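Local coordinates for protein A-adding tRNA nucleotidyltransferase (PDB 4WBY) that adds the terminal adenosine to tRNAs ending in CC, completing the 3' CCA end with ATP as substrate and magnesium as cofactor, at residues A[311-321]-A[342-352]. Residues are numbered along the deposited sequence; the frame is centred on the assembly and turned at random.
Sequences LGSLKEELKKA and LMLEEELKEKI. With SO4 (sulfate ion), chain B.
Leu342, at the end of helix 336-342, sets its side chain as a knob into the hole formed by Leu311, Leu314, Lys315 and Leu318 on helix 311-320. Its CD2 meets Leu311 CD1 at 3.7 Å, the two side chains running past each other in opposite directions, while CD1 faces Leu314 CD2, whose side chain crosses it at about a right angle. Leu348 makes the next apolar step: CD1 lies against CG of Lys315, and CD2 lies 3.7 Å from CG of Lys319 and also touches CB of Leu318. Leu318, its CG turned roughly anti to the backbone N (chi1 -151°), brings CD2 to within 3.6 Å of Ile352 CD1.

Helix 311-320 is thus joined both to the type I turn Leu342-Glu345 and to the start of helix 349-359. The contact lies in the C-terminal helical half of this seahorse-shaped tRNA nucleotidyltransferase, probably in its tail, far from the ATP-binding residues. Helix 324-331 covers the apolar side through Leu331, which touches Leu342 and Ile352, and Phe306 of helix 298-309 packs on Leu311 and Leu314.

Lysines supply the polar links. Lys351, extended beyond CG, carries NZ to the C-terminal end of helix 311-320, where it donates to Leu318 O at 2.8 Å, tilted 19° from the carbonyl plane, and weakly to Ala321 O; its charge should suit the negative end of the helix dipole. Lys319 bends at its last torsion (chi4 58°), and NZ donates to Glu347 OE2 at 2.9 Å, a salt-bridge hydrogen bond taken by the anti lone pair of that oxygen. Lys315 CD lies 3.7 Å from Glu345 CD, but Lys315 NZ stays beyond salt-bridge range of Glu345 OE2 and instead hydrogen-bonds O2 of a sulfate ion, probably from the crystallisation liquor.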
loop_
_atom_site.group_PDB
_atom_site.type_symbol
_atom_site.label_atom_id
_atom_site.label_comp_id
_atom_site.label_asym_id
_atom_site.label_seq_id
_atom_site.Cartn_x
_atom_site.Cartn_y
_atom_site.Cartn_z
ATOM N N LEU A 311 20.571 19.026 -0.966
ATOM C CA LEU A 311 20.545 18.643 0.435
ATOM C C LEU A 311 21.939 18.672 1.063
ATOM O O LEU A 311 22.079 18.993 2.239
ATOM C CB LEU A 311 19.900 17.257 0.582
ATOM C CG LEU A 311 19.612 16.726 1.989
ATOM C CD1 LEU A 311 18.638 17.631 2.718
ATOM C CD2 LEU A 311 19.068 15.300 1.936
ATOM N N GLY A 312 22.968 18.362 0.278
ATOM C CA GLY A 312 24.331 18.411 0.774
ATOM C C GLY A 312 24.681 19.800 1.270
ATOM O O GLY A 312 25.156 19.972 2.392
ATOM N N SER A 313 24.429 20.802 0.437
ATOM C CA SER A 313 24.719 22.177 0.814
ATOM C C SER A 313 23.841 22.602 1.986
ATOM O O SER A 313 24.301 23.279 2.901
ATOM C CB SER A 313 24.513 23.110 -0.374
ATOM O OG SER A 313 24.706 24.454 0.015
ATOM N N LEU A 314 22.578 22.186 1.967
ATOM C CA LEU A 314 21.647 22.604 3.008
ATOM C C LEU A 314 22.052 22.041 4.365
ATOM O O LEU A 314 21.976 22.736 5.370
ATOM C CB LEU A 314 20.219 22.179 2.669
ATOM C CG LEU A 314 19.194 22.491 3.763
ATOM C CD1 LEU A 314 19.043 23.993 3.969
ATOM C CD2 LEU A 314 17.855 21.846 3.430
ATOM N N LYS A 315 22.477 20.781 4.389
ATOM C CA LYS A 315 22.928 20.156 5.628
ATOM C C LYS A 315 24.083 20.942 6.231
ATOM O O LYS A 315 24.120 21.182 7.432
ATOM C CB LYS A 315 23.353 18.705 5.392
ATOM C CG LYS A 315 22.207 17.738 5.160
ATOM C CD LYS A 315 22.724 16.315 5.028
ATOM C CE LYS A 315 23.534 16.122 3.754
ATOM N NZ LYS A 315 23.926 14.693 3.551
ATOM N N GLU A 316 25.026 21.351 5.389
ATOM C CA GLU A 316 26.152 22.142 5.857
ATOM C C GLU A 316 25.707 23.519 6.362
ATOM O O GLU A 316 26.179 23.975 7.399
ATOM C CB GLU A 316 27.190 22.284 4.745
ATOM C CG GLU A 316 28.463 22.992 5.174
ATOM C CD GLU A 316 29.217 22.252 6.266
ATOM O OE1 GLU A 316 29.087 21.011 6.359
ATOM O OE2 GLU A 316 29.943 22.918 7.036
ATOM N N GLU A 317 24.792 24.172 5.646
ATOM C CA GLU A 317 24.314 25.491 6.055
ATOM C C GLU A 317 23.567 25.408 7.373
ATOM O O GLU A 317 23.693 26.287 8.220
ATOM C CB GLU A 317 23.408 26.108 4.990
ATOM C CG GLU A 317 24.139 26.690 3.799
ATOM C CD GLU A 317 23.318 27.750 3.087
ATOM O OE1 GLU A 317 22.849 27.483 1.962
ATOM O OE2 GLU A 317 23.141 28.850 3.656
ATOM N N LEU A 318 22.796 24.340 7.544
ATOM C CA LEU A 318 22.017 24.161 8.761
ATOM C C LEU A 318 22.946 23.892 9.941
ATOM O O LEU A 318 22.712 24.378 11.049
ATOM C CB LEU A 318 21.013 23.019 8.593
ATOM C CG LEU A 318 19.721 23.095 9.403
ATOM C CD1 LEU A 318 18.938 24.352 9.060
ATOM C CD2 LEU A 318 18.882 21.858 9.143
ATOM N N LYS A 319 24.006 23.125 9.692
ATOM C CA LYS A 319 25.032 22.888 10.706
ATOM C C LYS A 319 25.638 24.199 11.196
ATOM O O LYS A 319 25.777 24.421 12.401
ATOM C CB LYS A 319 26.141 21.984 10.158
ATOM C CG LYS A 319 25.776 20.515 10.043
ATOM C CD LYS A 319 26.903 19.726 9.382
ATOM C CE LYS A 319 26.596 18.239 9.329
ATOM N NZ LYS A 319 25.329 17.956 8.600
ATOM N N LYS A 320 25.988 25.067 10.251
ATOM C CA LYS A 320 26.679 26.315 10.561
ATOM C C LYS A 320 25.756 27.381 11.142
ATOM O O LYS A 320 26.226 28.350 11.740
ATOM C CB LYS A 320 27.370 26.859 9.308
ATOM C CG LYS A 320 28.577 26.047 8.864
ATOM C CD LYS A 320 29.643 26.010 9.952
ATOM C CE LYS A 320 30.828 25.142 9.548
ATOM N NZ LYS A 320 31.542 25.674 8.353
ATOM N N ALA A 321 24.449 27.205 10.961
ATOM C CA ALA A 321 23.467 28.159 11.472
ATOM C C ALA A 321 23.567 28.278 12.989
ATOM O O ALA A 321 23.454 27.286 13.710
ATOM C CB ALA A 321 22.060 27.752 11.062
ATOM N N LEU A 342 16.003 15.366 6.930
ATOM C CA LEU A 342 17.030 16.074 7.684
ATOM C C LEU A 342 17.167 15.511 9.094
ATOM O O LEU A 342 18.251 15.544 9.676
ATOM C CB LEU A 342 16.724 17.580 7.733
ATOM C CG LEU A 342 17.053 18.344 6.443
ATOM C CD1 LEU A 342 16.342 19.684 6.417
ATOM C CD2 LEU A 342 18.556 18.548 6.272
ATOM N N MET A 343 16.076 14.975 9.635
ATOM C CA MET A 343 16.112 14.398 10.974
ATOM C C MET A 343 16.873 13.078 11.045
ATOM O O MET A 343 17.097 12.557 12.132
ATOM C CB MET A 343 14.696 14.206 11.501
ATOM C CG MET A 343 14.031 15.522 11.846
ATOM S SD MET A 343 12.389 15.321 12.544
ATOM C CE MET A 343 12.751 14.399 14.032
ATOM N N LEU A 344 17.272 12.546 9.894
ATOM C CA LEU A 344 18.149 11.375 9.855
ATOM C C LEU A 344 19.592 11.753 10.163
ATOM O O LEU A 344 20.429 10.882 10.400
ATOM C CB LEU A 344 18.077 10.689 8.492
ATOM C CG LEU A 344 16.679 10.219 8.096
ATOM C CD1 LEU A 344 16.666 9.659 6.680
ATOM C CD2 LEU A 344 16.180 9.175 9.089
ATOM N N GLU A 345 19.884 13.049 10.131
ATOM C CA GLU A 345 21.199 13.546 10.512
ATOM C C GLU A 345 21.170 13.904 11.989
ATOM O O GLU A 345 20.516 14.868 12.383
ATOM C CB GLU A 345 21.588 14.767 9.678
ATOM C CG GLU A 345 21.327 14.613 8.189
ATOM C CD GLU A 345 22.226 13.584 7.549
ATOM O OE1 GLU A 345 23.370 13.422 8.024
ATOM O OE2 GLU A 345 21.790 12.938 6.573
ATOM N N GLU A 346 21.878 13.132 12.805
ATOM C CA GLU A 346 21.781 13.273 14.255
ATOM C C GLU A 346 22.108 14.690 14.731
ATOM O O GLU A 346 21.498 15.192 15.674
ATOM C CB GLU A 346 22.698 12.260 14.947
ATOM C CG GLU A 346 22.591 12.253 16.470
ATOM C CD GLU A 346 21.213 11.841 16.973
ATOM O OE1 GLU A 346 20.427 11.258 16.190
ATOM O OE2 GLU A 346 20.916 12.100 18.159
ATOM N N GLU A 347 23.055 15.336 14.060
ATOM C CA GLU A 347 23.485 16.678 14.440
ATOM C C GLU A 347 22.458 17.747 14.066
ATOM O O GLU A 347 22.517 18.875 14.561
ATOM C CB GLU A 347 24.836 17.001 13.792
ATOM C CG GLU A 347 24.809 17.101 12.267
ATOM C CD GLU A 347 24.719 15.747 11.566
ATOM O OE1 GLU A 347 24.701 14.704 12.255
ATOM O OE2 GLU A 347 24.667 15.730 10.318
ATOM N N LEU A 348 21.513 17.390 13.203
ATOM C CA LEU A 348 20.513 18.342 12.734
ATOM C C LEU A 348 19.143 18.084 13.348
ATOM O O LEU A 348 18.260 18.941 13.284
ATOM C CB LEU A 348 20.403 18.293 11.206
ATOM C CG LEU A 348 21.670 18.619 10.413
ATOM C CD1 LEU A 348 21.390 18.588 8.913
ATOM C CD2 LEU A 348 22.252 19.970 10.839
ATOM N N LYS A 349 18.974 16.901 13.937
ATOM C CA LYS A 349 17.652 16.409 14.338
ATOM C C LYS A 349 16.911 17.364 15.271
ATOM O O LYS A 349 15.717 17.616 15.097
ATOM C CB LYS A 349 17.781 15.033 15.002
ATOM C CG LYS A 349 16.450 14.351 15.268
ATOM C CD LYS A 349 16.612 12.847 15.430
ATOM C CE LYS A 349 17.108 12.478 16.815
ATOM N NZ LYS A 349 16.045 12.666 17.839
ATOM N N GLU A 350 17.626 17.915 16.242
ATOM C CA GLU A 350 17.003 18.783 17.234
ATOM C C GLU A 350 16.637 20.155 16.669
ATOM O O GLU A 350 15.665 20.773 17.106
ATOM C CB GLU A 350 17.920 18.931 18.445
ATOM C CG GLU A 350 18.027 17.652 19.264
ATOM C CD GLU A 350 16.660 17.104 19.648
ATOM O OE1 GLU A 350 15.827 17.885 20.151
ATOM O OE2 GLU A 350 16.410 15.897 19.424
ATOM N N LYS A 351 17.407 20.625 15.694
ATOM C CA LYS A 351 17.080 21.874 15.017
ATOM C C LYS A 351 15.775 21.742 14.241
ATOM O O LYS A 351 14.980 22.679 14.200
ATOM C CB LYS A 351 18.215 22.300 14.082
ATOM C CG LYS A 351 19.386 22.946 14.797
ATOM C CD LYS A 351 20.578 23.136 13.874
ATOM C CE LYS A 351 21.732 23.796 14.618
ATOM N NZ LYS A 351 22.961 23.911 13.783
ATOM N N ILE A 352 15.550 20.581 13.633
ATOM C CA ILE A 352 14.317 20.359 12.888
ATOM C C ILE A 352 13.139 20.293 13.849
ATOM O O ILE A 352 12.081 20.873 13.605
ATOM C CB ILE A 352 14.361 19.059 12.062
ATOM C CG1 ILE A 352 15.662 18.971 11.254
ATOM C CG2 ILE A 352 13.141 18.972 11.157
ATOM C CD1 ILE A 352 15.898 20.156 10.353
HETATM S S SO4 B . 27.436 15.831 1.300
HETATM O O1 SO4 B . 28.157 14.572 1.131
HETATM O O2 SO4 B . 26.460 15.691 2.375
HETATM O O3 SO4 B . 28.359 16.916 1.628
HETATM O O4 SO4 B . 26.745 16.185 0.067
#